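Local coordinates for protein transcriptional regulator (Aquifex aeolicus, PDB 2EH3) that probably binds DNA as a transcriptional regulator of the TetR/AcrR family, with a helix-turn-helix region, and carries magnesium ions in its C-terminal part, at residues V10-F15 / T51-R56; F16-Q21 / V25-K30; D114-F119 / I137-L142; F122-K125 / K130-I133. All coordinates share one frame; numbering follows the deposited sequence.

Interaction 1: residues V10-F15 / T51-R56; sequences VSKELF and TEIIER
Ser11, Lys12 and Phe15 all meet one residue of 51-56, the buried Ile53. One residue before Ile53, Glu52 OE2 accepts a nearly straight bond from Arg56 NE one turn on (2.6 Å, 174°), using the lone pair that faces away from its other oxygen. Ile53 follows. Its CG1 lies anti to the carbonyl carbon (chi1 -72°) and the chain runs on extended, which carries CD1 out toward the helix 10-15. There CD1 is 3.8 Å from Phe15 CE2 and equally close to Phe15 CD2, meeting the ring at a slant. Ser11 CB stands 4.1 Å from Ile53 CD1, while Ser11 OG turns back to Ile7 O in its own helix. The other branch, Ile53 CG2, touches Lys12 CG at 3.7 Å, the two side chains running past each other in opposite directions. Lys12 contributes its aliphatic stem, while its NZ forms a salt bridge with Glu9. Further on, Arg56 reaches Glu5 through NH1. Segments 10-15 and 51-56 run at 102° to each other, their axes 11.0 Å apart at closest approach, and on the 51-56 side Ile53 alone makes the contact. Around it, Ser11 also touches Ile28 of helix 25-32, Phe15 touches Ile93 of helix 88-99, and Ile54 touches Phe94 and Leu98 of that same helix.

Interaction 2: residues F16-Q21 / V25-K30; sequences FEKGYQ and VEEIVK
The Glu27 carboxylate is approached by Lys18 NZ from above its plane, 38° out of it, and this salt bridge is what joins 16-21 to 25-30. The segments flank the short connection into the first helix of the predicted helix-turn-helix motif, in the N-terminal part typical of TetR-like regulators. The second flat group, the Tyr20 ring, has Gln21 OE1 in plane at its edge. It also makes edge-to-face contacts with Phe15 and Phe104, and a cation-pi contact with Lys46. On the first side, Gly19 departs from helical geometry with phi at +87°, turning the chain away from helix 3-18. Lys18, just before it, holds CG between its backbone N and carbonyl carbon (chi1 68°), and bends at chi2 and chi4 bring the ammonium over to Glu27. On the second side, the Glu27 chain is extended beyond CG and crosses the lysine at a slant. Its OE1 also accepts a bond from Ser24 N, just before helix 25-32, so one carboxylate oxygen is shared by an ammonium and a backbone amide. The ammonium in turn binds Gly22 O, which ties it to the connection as well as to the helix. The whole contact lies at the surface. Lys18 NZ stands 2.8 Å from Glu27 OE1, and at 3.4 Å from Glu27 OE2 it is clearly closer to the first oxygen.

Interaction 3: residues D114-F119 / I137-L142; sequences DAKRRF and IILGFL
This is a buried, apolar helix-helix contact in the TetR-like C-terminal region, where Lys116 and Phe119 of helix 105-126 pack on Ile138 and Leu139 of helix 131-152. The segments run at 132° to each other with axes 11.2 Å apart. Phe119 has CG anti to its own backbone nitrogen (chi1 -174°), a setting that sends the ring across the gap. There Ile138 CB lies at the ring edge, 3.7 Å from Phe119 CE2, and Ile138 CG2 is as close; the two side chains cross at about a right angle. Leu139 CG approaches the same ring obliquely, 4.2 Å from Phe119 CD2. Leu139 CD1 presses on the stem of Lys116, only 3.5 Å from Lys116 CG, tighter than a usual carbon contact. Leu77 adds to the packing on Phe119 and Ile138, and Gln144 of the second subunit touches Lys116 and Leu139. Polar groups are kept elsewhere: Asp114 OD2 takes a bond from Arg118 NE (2.9 Å), with a weak one from Arg117 NH2 to Asp114 OD1; OD2 is also bonded to His58 NE2. With carbon meeting carbon throughout, the interface depends on shape and close fit rather than on directional bonds.

Interaction 4: residues F122-K125 / K130-I133; sequences FLEK and KAEI
Glu124 OE2 is the polar atom on which this contact converges, although nothing across it donates a hydrogen bond. It stands 2.9 Å from Glu132 OE2 and 3.1 Å from Glu132 OE1, two acceptors facing a third. The carboxylate planes are 81° apart, and Glu124 OE2 lies over the Glu132 group, well out of its plane. Such an approach of like charges would be costly if both were fully ionised, and it may raise the affinity of one of them for a proton. Both side chains also touch a crystal neighbour, which may influence how they are placed. Each glutamate is bent at chi2, and for Glu132, whose first bond leads away from 122-125, the bend at 90° swings the carboxylate back toward Glu124. The same Glu124 OE2 comes within 3.3 Å of Ala131 CB. Next to the acids the packing is apolar: Leu123 CB meets Ala131 CB at 3.7 Å. The small alanine lets the backbones come close, with Leu123 CA and Ala131 CA 5.1 Å apart. Pro73 of helix 73-86 touches Leu123 as well, whose side chain is about 11 Å from that of the magnesium ligand Glu75. Lys130 and Ile133 pack on Leu170 and Gly167 of the second subunit. The arrangement is that of a tight helical hairpin, in which a short connection turns helix 105-126 back into helix 131-152 within the all-helical TetR-like C-terminal domain.

In the fold
From the N terminus, helix 3-18 enters interactions 1 and 2. Interaction 2 closes a very short loop, tying the C-terminal end of that helix to the first helix of the predicted helix-turn-helix. It falls within the longer loop that interaction 1 closes by bringing 51-56 back against 10-15, which ties helix 3-18 to the long helix 46-67. The two touch, through Ser11 and Leu14 on Ile28 and Phe15 on Tyr20. Later, in series, interaction 3 closes a loop between helices 105-126 and 131-152, with interaction 4 at its turn; both also meet the second subunit. The N-terminal and C-terminal pairs lie on opposite sides of the chain's centre, interactions 2 and 4 being about 41 Å apart between centres.

Interaction 1: residues V10-F15 / T51-R56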
loop_
_atom_site.group_PDB
_atom_site.type_symbol
_atom_site.label_atom_id
_atom_site.label_comp_id
_atom_site.label_asym_id
_atom_site.label_seq_id
_atom_site.Cartn_x
_atom_site.Cartn_y
_atom_site.Cartn_z
ATOM N N VAL A 10 -0.836 -13.921 21.570
ATOM C CA VAL A 10 -1.876 -14.761 20.997
ATOM C C VAL A 10 -2.711 -13.962 19.994
ATOM O O VAL A 10 -3.069 -14.479 18.934
ATOM C CB VAL A 10 -2.793 -15.326 22.116
ATOM C CG1 VAL A 10 -4.051 -15.937 21.530
ATOM C CG2 VAL A 10 -2.027 -16.404 22.905
ATOM N N SER A 11 -3.014 -12.706 20.330
ATOM C CA SER A 11 -3.860 -11.858 19.466
ATOM C C SER A 11 -3.121 -11.534 18.165
ATOM O O SER A 11 -3.719 -11.524 17.085
ATOM C CB SER A 11 -4.271 -10.561 20.195
ATOM O OG SER A 11 -4.981 -10.833 21.400
ATOM N N LYS A 12 -1.830 -11.272 18.259
ATOM C CA LYS A 12 -1.059 -10.989 17.037
ATOM C C LYS A 12 -1.091 -12.216 16.146
ATOM O O LYS A 12 -1.258 -12.106 14.925
ATOM C CB LYS A 12 0.398 -10.620 17.374
ATOM C CG LYS A 12 0.565 -9.195 17.839
ATOM C CD LYS A 12 2.039 -8.799 17.988
ATOM C CE LYS A 12 2.643 -9.425 19.211
ATOM N NZ LYS A 12 3.846 -8.644 19.669
ATOM N N GLU A 13 -0.955 -13.396 16.751
ATOM C CA GLU A 13 -0.989 -14.622 15.971
ATOM C C GLU A 13 -2.337 -14.842 15.289
ATOM O O GLU A 13 -2.371 -15.094 14.073
ATOM C CB GLU A 13 -0.674 -15.834 16.864
ATOM C CG GLU A 13 0.818 -16.002 17.138
ATOM C CD GLU A 13 1.631 -16.038 15.848
ATOM O OE1 GLU A 13 1.187 -16.708 14.877
ATOM O OE2 GLU A 13 2.709 -15.405 15.810
ATOM N N LEU A 14 -3.428 -14.734 16.045
ATOM C CA LEU A 14 -4.746 -14.950 15.458
ATOM C C LEU A 14 -5.109 -13.879 14.430
ATOM O O LEU A 14 -5.657 -14.203 13.390
ATOM C CB LEU A 14 -5.837 -15.027 16.536
ATOM C CG LEU A 14 -5.679 -16.249 17.433
ATOM C CD1 LEU A 14 -6.822 -16.259 18.416
ATOM C CD2 LEU A 14 -5.632 -17.539 16.588
ATOM N N PHE A 15 -4.824 -12.605 14.714
ATOM C CA PHE A 15 -5.144 -11.553 13.739
ATOM C C PHE A 15 -4.343 -11.768 12.448
ATOM O O PHE A 15 -4.847 -11.519 11.352
ATOM C CB PHE A 15 -4.829 -10.159 14.288
ATOM C CG PHE A 15 -5.689 -9.731 15.456
ATOM C CD1 PHE A 15 -6.927 -10.328 15.712
ATOM C CD2 PHE A 15 -5.267 -8.689 16.281
ATOM C CE1 PHE A 15 -7.736 -9.874 16.778
ATOM C CE2 PHE A 15 -6.071 -8.232 17.347
ATOM C CZ PHE A 15 -7.306 -8.826 17.588
ATOM N N THR A 51 -5.197 -1.635 19.075
ATOM C CA THR A 51 -4.535 -0.342 19.150
ATOM C C THR A 51 -3.218 -0.509 19.916
ATOM O O THR A 51 -2.198 0.030 19.498
ATOM C CB THR A 51 -5.459 0.706 19.822
ATOM O OG1 THR A 51 -6.658 0.856 19.043
ATOM C CG2 THR A 51 -4.777 2.074 19.885
ATOM N N GLU A 52 -3.230 -1.290 20.997
ATOM C CA GLU A 52 -2.011 -1.510 21.779
ATOM C C GLU A 52 -0.952 -2.277 21.000
ATOM O O GLU A 52 0.240 -2.011 21.148
ATOM C CB GLU A 52 -2.349 -2.237 23.082
ATOM C CG GLU A 52 -1.127 -2.551 23.979
ATOM C CD GLU A 52 -0.484 -1.321 24.602
ATOM O OE1 GLU A 52 -1.091 -0.238 24.532
ATOM O OE2 GLU A 52 0.625 -1.454 25.178
ATOM N N ILE A 53 -1.379 -3.242 20.190
ATOM C CA ILE A 53 -0.461 -4.031 19.364
ATOM C C ILE A 53 0.302 -3.082 18.447
ATOM O O ILE A 53 1.528 -3.167 18.320
ATOM C CB ILE A 53 -1.237 -5.065 18.486
ATOM C CG1 ILE A 53 -1.765 -6.195 19.370
ATOM C CG2 ILE A 53 -0.338 -5.626 17.393
ATOM C CD1 ILE A 53 -2.587 -7.212 18.604
ATOM N N ILE A 54 -0.437 -2.181 17.805
ATOM C CA ILE A 54 0.182 -1.222 16.908
ATOM C C ILE A 54 1.068 -0.264 17.680
ATOM O O ILE A 54 2.219 -0.005 17.273
ATOM C CB ILE A 54 -0.903 -0.443 16.128
ATOM C CG1 ILE A 54 -1.741 -1.436 15.301
ATOM C CG2 ILE A 54 -0.260 0.641 15.235
ATOM C CD1 ILE A 54 -0.952 -2.240 14.252
ATOM N N GLU A 55 0.555 0.240 18.801
ATOM C CA GLU A 55 1.303 1.192 19.619
ATOM C C GLU A 55 2.649 0.628 20.075
ATOM O O GLU A 55 3.667 1.341 20.091
ATOM C CB GLU A 55 0.472 1.601 20.829
ATOM C CG GLU A 55 0.938 2.871 21.511
ATOM C CD GLU A 55 0.646 4.116 20.695
ATOM O OE1 GLU A 55 -0.066 4.018 19.669
ATOM O OE2 GLU A 55 1.121 5.199 21.090
ATOM N N ARG A 56 2.670 -0.646 20.446
ATOM C CA ARG A 56 3.919 -1.236 20.901
ATOM C C ARG A 56 4.932 -1.395 19.765
ATOM O O ARG A 56 6.132 -1.206 19.985
ATOM C CB ARG A 56 3.653 -2.558 21.609
ATOM C CG ARG A 56 3.026 -2.344 22.962
ATOM C CD ARG A 56 2.887 -3.656 23.697
ATOM N NE ARG A 56 2.356 -3.428 25.034
ATOM C CZ ARG A 56 2.689 -4.147 26.096
ATOM N NH1 ARG A 56 3.549 -5.151 25.979
ATOM N NH2 ARG A 56 2.170 -3.847 27.271
#

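Interaction 2: residues F16-Q21 / V25-K30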
loop_
_atom_site.group_PDB
_atom_site.type_symbol
_atom_site.label_atom_id
_atom_site.label_comp_id
_atom_site.label_asym_id
_atom_site.label_seq_id
_atom_site.Cartn_x
_atom_site.Cartn_y
_atom_site.Cartn_z
ATOM N N PHE A 16 -3.079 -12.180 12.572
ATOM C CA PHE A 16 -2.236 -12.452 11.409
ATOM C C PHE A 16 -2.839 -13.593 10.590
ATOM O O PHE A 16 -2.981 -13.503 9.364
ATOM C CB PHE A 16 -0.817 -12.833 11.864
ATOM C CG PHE A 16 0.088 -13.284 10.748
ATOM C CD1 PHE A 16 0.520 -12.389 9.783
ATOM C CD2 PHE A 16 0.495 -14.612 10.664
ATOM C CE1 PHE A 16 1.346 -12.806 8.742
ATOM C CE2 PHE A 16 1.318 -15.036 9.636
ATOM C CZ PHE A 16 1.746 -14.133 8.671
ATOM N N GLU A 17 -3.228 -14.648 11.284
ATOM C CA GLU A 17 -3.814 -15.812 10.622
ATOM C C GLU A 17 -5.174 -15.589 9.978
ATOM O O GLU A 17 -5.403 -16.057 8.861
ATOM C CB GLU A 17 -3.928 -16.984 11.607
ATOM C CG GLU A 17 -2.587 -17.627 11.974
ATOM C CD GLU A 17 -1.838 -18.182 10.770
ATOM O OE1 GLU A 17 -2.445 -18.911 9.964
ATOM O OE2 GLU A 17 -0.629 -17.901 10.636
ATOM N N LYS A 18 -6.061 -14.868 10.648
ATOM C CA LYS A 18 -7.392 -14.720 10.084
ATOM C C LYS A 18 -8.088 -13.383 10.202
ATOM O O LYS A 18 -9.301 -13.280 9.992
ATOM C CB LYS A 18 -8.266 -15.842 10.623
ATOM C CG LYS A 18 -8.539 -15.716 12.096
ATOM C CD LYS A 18 -8.619 -17.098 12.683
ATOM C CE LYS A 18 -9.225 -17.076 14.076
ATOM N NZ LYS A 18 -10.648 -16.714 14.029
ATOM N N GLY A 19 -7.313 -12.349 10.530
ATOM C CA GLY A 19 -7.865 -11.006 10.592
ATOM C C GLY A 19 -8.500 -10.566 11.895
ATOM O O GLY A 19 -8.915 -11.386 12.701
ATOM N N TYR A 20 -8.565 -9.251 12.085
ATOM C CA TYR A 20 -9.170 -8.651 13.273
ATOM C C TYR A 20 -10.684 -8.915 13.342
ATOM O O TYR A 20 -11.179 -9.401 14.355
ATOM C CB TYR A 20 -8.923 -7.143 13.257
ATOM C CG TYR A 20 -9.613 -6.404 14.372
ATOM C CD1 TYR A 20 -9.024 -6.311 15.653
ATOM C CD2 TYR A 20 -10.822 -5.755 14.149
ATOM C CE1 TYR A 20 -9.623 -5.572 16.670
ATOM C CE2 TYR A 20 -11.430 -5.028 15.161
ATOM C CZ TYR A 20 -10.827 -4.934 16.407
ATOM O OH TYR A 20 -11.424 -4.164 17.379
ATOM N N GLN A 21 -11.411 -8.627 12.263
ATOM C CA GLN A 21 -12.857 -8.845 12.258
ATOM C C GLN A 21 -13.237 -10.306 12.457
ATOM O O GLN A 21 -14.246 -10.614 13.115
ATOM C CB GLN A 21 -13.479 -8.343 10.948
ATOM C CG GLN A 21 -13.292 -6.843 10.672
ATOM C CD GLN A 21 -13.975 -5.913 11.688
ATOM O OE1 GLN A 21 -13.748 -4.696 11.679
ATOM N NE2 GLN A 21 -14.810 -6.474 12.551
ATOM N N VAL A 25 -12.867 -12.215 20.976
ATOM C CA VAL A 25 -12.218 -12.222 22.273
ATOM C C VAL A 25 -12.314 -13.650 22.803
ATOM O O VAL A 25 -11.379 -14.155 23.421
ATOM C CB VAL A 25 -12.911 -11.225 23.216
ATOM C CG1 VAL A 25 -12.436 -11.439 24.658
ATOM C CG2 VAL A 25 -12.614 -9.811 22.741
ATOM N N GLU A 26 -13.432 -14.319 22.538
ATOM C CA GLU A 26 -13.549 -15.687 23.013
ATOM C C GLU A 26 -12.450 -16.603 22.448
ATOM O O GLU A 26 -11.885 -17.412 23.179
ATOM C CB GLU A 26 -14.915 -16.263 22.673
ATOM C CG GLU A 26 -15.049 -17.704 23.141
ATOM C CD GLU A 26 -14.597 -17.888 24.587
ATOM O OE1 GLU A 26 -15.225 -17.279 25.489
ATOM O OE2 GLU A 26 -13.603 -18.633 24.818
ATOM N N GLU A 27 -12.145 -16.496 21.156
ATOM C CA GLU A 27 -11.104 -17.331 20.555
ATOM C C GLU A 27 -9.719 -17.012 21.136
ATOM O O GLU A 27 -8.883 -17.897 21.324
ATOM C CB GLU A 27 -11.085 -17.158 19.034
ATOM C CG GLU A 27 -12.367 -17.619 18.369
ATOM C CD GLU A 27 -12.424 -17.302 16.883
ATOM O OE1 GLU A 27 -11.975 -16.214 16.475
ATOM O OE2 GLU A 27 -12.945 -18.146 16.118
ATOM N N ILE A 28 -9.482 -15.731 21.384
ATOM C CA ILE A 28 -8.212 -15.295 21.950
ATOM C C ILE A 28 -8.004 -15.879 23.346
ATOM O O ILE A 28 -6.946 -16.463 23.630
ATOM C CB ILE A 28 -8.164 -13.760 22.023
ATOM C CG1 ILE A 28 -8.036 -13.189 20.600
ATOM C CG2 ILE A 28 -6.961 -13.279 22.875
ATOM C CD1 ILE A 28 -8.322 -11.683 20.528
ATOM N N VAL A 29 -9.008 -15.722 24.224
ATOM C CA VAL A 29 -8.817 -16.227 25.584
ATOM C C VAL A 29 -8.768 -17.750 25.630
ATOM O O VAL A 29 -8.046 -18.319 26.461
ATOM C CB VAL A 29 -9.845 -15.662 26.626
ATOM C CG1 VAL A 29 -9.712 -14.126 26.715
ATOM C CG2 VAL A 29 -11.263 -16.087 26.301
ATOM N N LYS A 30 -9.497 -18.412 24.728
ATOM C CA LYS A 30 -9.455 -19.873 24.655
ATOM C C LYS A 30 -8.030 -20.309 24.300
ATOM O O LYS A 30 -7.458 -21.181 24.945
ATOM C CB LYS A 30 -10.408 -20.381 23.575
ATOM C CG LYS A 30 -10.579 -21.908 23.537
ATOM C CD LYS A 30 -11.482 -22.345 22.366
ATOM C CE LYS A 30 -10.760 -22.210 21.004
ATOM N NZ LYS A 30 -11.559 -21.591 19.880
#

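Interaction 3: residues D114-F119 / I137-L142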
loop_
_atom_site.group_PDB
_atom_site.type_symbol
_atom_site.label_atom_id
_atom_site.label_comp_id
_atom_site.label_asym_id
_atom_site.label_seq_id
_atom_site.Cartn_x
_atom_site.Cartn_y
_atom_site.Cartn_z
ATOM N N ASP A 114 3.868 9.835 11.383
ATOM C CA ASP A 114 4.823 10.033 12.466
ATOM C C ASP A 114 6.183 9.504 12.083
ATOM O O ASP A 114 7.203 10.158 12.340
ATOM C CB ASP A 114 4.394 9.339 13.756
ATOM C CG ASP A 114 5.349 9.639 14.910
ATOM O OD1 ASP A 114 5.396 10.805 15.354
ATOM O OD2 ASP A 114 6.071 8.724 15.352
ATOM N N ALA A 115 6.220 8.322 11.472
ATOM C CA ALA A 115 7.496 7.756 11.055
ATOM C C ALA A 115 8.129 8.696 10.021
ATOM O O ALA A 115 9.346 8.925 10.038
ATOM C CB ALA A 115 7.284 6.367 10.438
ATOM N N LYS A 116 7.303 9.227 9.113
ATOM C CA LYS A 116 7.807 10.131 8.083
ATOM C C LYS A 116 8.389 11.397 8.707
ATOM O O LYS A 116 9.466 11.847 8.293
ATOM C CB LYS A 116 6.692 10.511 7.107
ATOM C CG LYS A 116 7.220 11.122 5.821
ATOM C CD LYS A 116 6.140 11.145 4.754
ATOM C CE LYS A 116 5.454 12.495 4.674
ATOM N NZ LYS A 116 6.334 13.504 4.038
ATOM N N ARG A 117 7.692 11.960 9.698
ATOM C CA ARG A 117 8.179 13.167 10.363
ATOM C C ARG A 117 9.527 12.901 11.024
ATOM O O ARG A 117 10.447 13.718 10.915
ATOM C CB ARG A 117 7.193 13.668 11.429
ATOM C CG ARG A 117 5.947 14.360 10.882
ATOM C CD ARG A 117 5.200 15.119 11.994
ATOM N NE ARG A 117 4.766 14.258 13.098
ATOM C CZ ARG A 117 3.649 13.530 13.090
ATOM N NH1 ARG A 117 2.849 13.563 12.037
ATOM N NH2 ARG A 117 3.334 12.771 14.131
ATOM N N ARG A 118 9.660 11.754 11.690
ATOM C CA ARG A 118 10.922 11.441 12.347
ATOM C C ARG A 118 12.052 11.209 11.360
ATOM O O ARG A 118 13.198 11.625 11.586
ATOM C CB ARG A 118 10.758 10.211 13.241
ATOM C CG ARG A 118 9.851 10.488 14.388
ATOM C CD ARG A 118 9.633 9.238 15.208
ATOM N NE ARG A 118 8.698 9.487 16.306
ATOM C CZ ARG A 118 9.070 9.957 17.493
ATOM N NH1 ARG A 118 10.349 10.225 17.728
ATOM N NH2 ARG A 118 8.165 10.151 18.435
ATOM N N PHE A 119 11.749 10.524 10.265
ATOM C CA PHE A 119 12.742 10.276 9.266
ATOM C C PHE A 119 13.177 11.610 8.647
ATOM O O PHE A 119 14.369 11.850 8.397
ATOM C CB PHE A 119 12.157 9.331 8.215
ATOM C CG PHE A 119 13.142 8.890 7.191
ATOM C CD1 PHE A 119 14.471 8.626 7.523
ATOM C CD2 PHE A 119 12.719 8.715 5.868
ATOM C CE1 PHE A 119 15.373 8.190 6.553
ATOM C CE2 PHE A 119 13.604 8.283 4.899
ATOM C CZ PHE A 119 14.931 8.018 5.235
ATOM N N ILE A 137 10.575 9.398 -1.224
ATOM C CA ILE A 137 11.193 8.368 -2.054
ATOM C C ILE A 137 11.538 7.114 -1.250
ATOM O O ILE A 137 11.180 5.985 -1.618
ATOM C CB ILE A 137 12.509 8.861 -2.672
ATOM C CG1 ILE A 137 12.243 10.004 -3.675
ATOM C CG2 ILE A 137 13.205 7.685 -3.362
ATOM C CD1 ILE A 137 13.510 10.757 -4.097
ATOM N N ILE A 138 12.252 7.316 -0.156
ATOM C CA ILE A 138 12.710 6.186 0.632
ATOM C C ILE A 138 11.594 5.447 1.335
ATOM O O ILE A 138 11.588 4.211 1.343
ATOM C CB ILE A 138 13.804 6.652 1.594
ATOM C CG1 ILE A 138 15.000 7.120 0.752
ATOM C CG2 ILE A 138 14.232 5.505 2.518
ATOM C CD1 ILE A 138 16.101 7.805 1.555
ATOM N N LEU A 139 10.628 6.153 1.910
ATOM C CA LEU A 139 9.521 5.435 2.533
ATOM C C LEU A 139 8.735 4.679 1.466
ATOM O O LEU A 139 8.281 3.564 1.704
ATOM C CB LEU A 139 8.578 6.385 3.275
ATOM C CG LEU A 139 9.092 6.918 4.610
ATOM C CD1 LEU A 139 7.990 7.758 5.273
ATOM C CD2 LEU A 139 9.465 5.770 5.521
ATOM N N GLY A 140 8.579 5.288 0.293
ATOM C CA GLY A 140 7.871 4.623 -0.789
ATOM C C GLY A 140 8.587 3.349 -1.211
ATOM O O GLY A 140 7.971 2.289 -1.368
ATOM N N PHE A 141 9.899 3.450 -1.349
ATOM C CA PHE A 141 10.723 2.310 -1.749
ATOM C C PHE A 141 10.667 1.203 -0.695
ATOM O O PHE A 141 10.498 0.029 -1.034
ATOM C CB PHE A 141 12.152 2.842 -1.975
ATOM C CG PHE A 141 13.203 1.786 -2.240
ATOM C CD1 PHE A 141 12.982 0.735 -3.134
ATOM C CD2 PHE A 141 14.458 1.897 -1.626
ATOM C CE1 PHE A 141 14.015 -0.195 -3.419
ATOM C CE2 PHE A 141 15.472 0.989 -1.911
ATOM C CZ PHE A 141 15.247 -0.055 -2.813
ATOM N N LEU A 142 10.783 1.571 0.575
ATOM C CA LEU A 142 10.751 0.568 1.644
ATOM C C LEU A 142 9.389 -0.115 1.634
ATOM O O LEU A 142 9.304 -1.343 1.755
ATOM C CB LEU A 142 11.023 1.245 2.980
ATOM C CG LEU A 142 11.087 0.401 4.242
ATOM C CD1 LEU A 142 12.189 -0.645 4.115
ATOM C CD2 LEU A 142 11.344 1.343 5.416
#

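Interaction 4: residues F122-K125 / K130-I133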
loop_
_atom_site.group_PDB
_atom_site.type_symbol
_atom_site.label_atom_id
_atom_site.label_comp_id
_atom_site.label_asym_id
_atom_site.label_seq_id
_atom_site.Cartn_x
_atom_site.Cartn_y
_atom_site.Cartn_z
ATOM N N PHE A 122 15.547 13.463 10.911
ATOM C CA PHE A 122 16.877 12.850 10.822
ATOM C C PHE A 122 17.608 13.295 9.541
ATOM O O PHE A 122 18.812 13.638 9.550
ATOM C CB PHE A 122 16.701 11.320 10.877
ATOM C CG PHE A 122 17.909 10.543 10.443
ATOM C CD1 PHE A 122 18.936 10.251 11.353
ATOM C CD2 PHE A 122 18.034 10.105 9.125
ATOM C CE1 PHE A 122 20.051 9.535 10.937
ATOM C CE2 PHE A 122 19.157 9.382 8.695
ATOM C CZ PHE A 122 20.164 9.100 9.613
ATOM N N LEU A 123 16.899 13.322 8.420
ATOM C CA LEU A 123 17.531 13.716 7.171
ATOM C C LEU A 123 17.826 15.200 7.051
ATOM O O LEU A 123 18.666 15.575 6.243
ATOM C CB LEU A 123 16.670 13.284 5.991
ATOM C CG LEU A 123 16.603 11.771 5.770
ATOM C CD1 LEU A 123 15.518 11.497 4.760
ATOM C CD2 LEU A 123 17.954 11.229 5.292
ATOM N N GLU A 124 17.160 16.043 7.848
ATOM C CA GLU A 124 17.395 17.496 7.741
ATOM C C GLU A 124 18.785 17.885 8.196
ATOM O O GLU A 124 19.288 18.938 7.787
ATOM C CB GLU A 124 16.364 18.296 8.558
ATOM C CG GLU A 124 14.927 18.364 7.997
ATOM C CD GLU A 124 14.756 19.244 6.740
ATOM O OE1 GLU A 124 15.551 20.173 6.481
ATOM O OE2 GLU A 124 13.761 18.982 6.039
ATOM N N LYS A 125 19.409 17.035 9.011
ATOM C CA LYS A 125 20.728 17.321 9.530
ATOM C C LYS A 125 21.745 17.465 8.418
ATOM O O LYS A 125 22.399 18.506 8.318
ATOM C CB LYS A 125 21.166 16.245 10.529
ATOM C CG LYS A 125 20.208 16.110 11.707
ATOM C CD LYS A 125 20.945 15.729 12.990
ATOM C CE LYS A 125 19.994 15.650 14.178
ATOM N NZ LYS A 125 19.391 16.974 14.518
ATOM N N LYS A 130 16.907 18.510 0.641
ATOM C CA LYS A 130 16.395 17.295 -0.014
ATOM C C LYS A 130 15.672 16.360 0.967
ATOM O O LYS A 130 15.100 15.358 0.559
ATOM C CB LYS A 130 17.540 16.535 -0.666
ATOM C CG LYS A 130 18.173 17.245 -1.858
ATOM C CD LYS A 130 19.373 16.390 -2.335
ATOM C CE LYS A 130 20.111 16.988 -3.542
ATOM N NZ LYS A 130 19.344 16.829 -4.820
ATOM N N ALA A 131 15.662 16.690 2.256
ATOM C CA ALA A 131 15.031 15.786 3.248
ATOM C C ALA A 131 13.570 15.425 2.987
ATOM O O ALA A 131 13.157 14.256 3.098
ATOM C CB ALA A 131 15.196 16.394 4.668
ATOM N N GLU A 132 12.776 16.423 2.639
ATOM C CA GLU A 132 11.385 16.213 2.353
ATOM C C GLU A 132 11.190 15.256 1.173
ATOM O O GLU A 132 10.387 14.319 1.261
ATOM C CB GLU A 132 10.739 17.566 2.074
ATOM C CG GLU A 132 10.678 18.430 3.365
ATOM C CD GLU A 132 11.901 19.341 3.635
ATOM O OE1 GLU A 132 12.990 19.172 3.083
ATOM O OE2 GLU A 132 11.737 20.248 4.479
ATOM N N ILE A 133 11.952 15.459 0.106
ATOM C CA ILE A 133 11.882 14.626 -1.099
ATOM C C ILE A 133 12.369 13.207 -0.805
ATOM O O ILE A 133 11.727 12.214 -1.171
ATOM C CB ILE A 133 12.788 15.223 -2.237
ATOM C CG1 ILE A 133 12.373 16.665 -2.538
ATOM C CG2 ILE A 133 12.710 14.346 -3.486
ATOM C CD1 ILE A 133 13.327 17.428 -3.434
#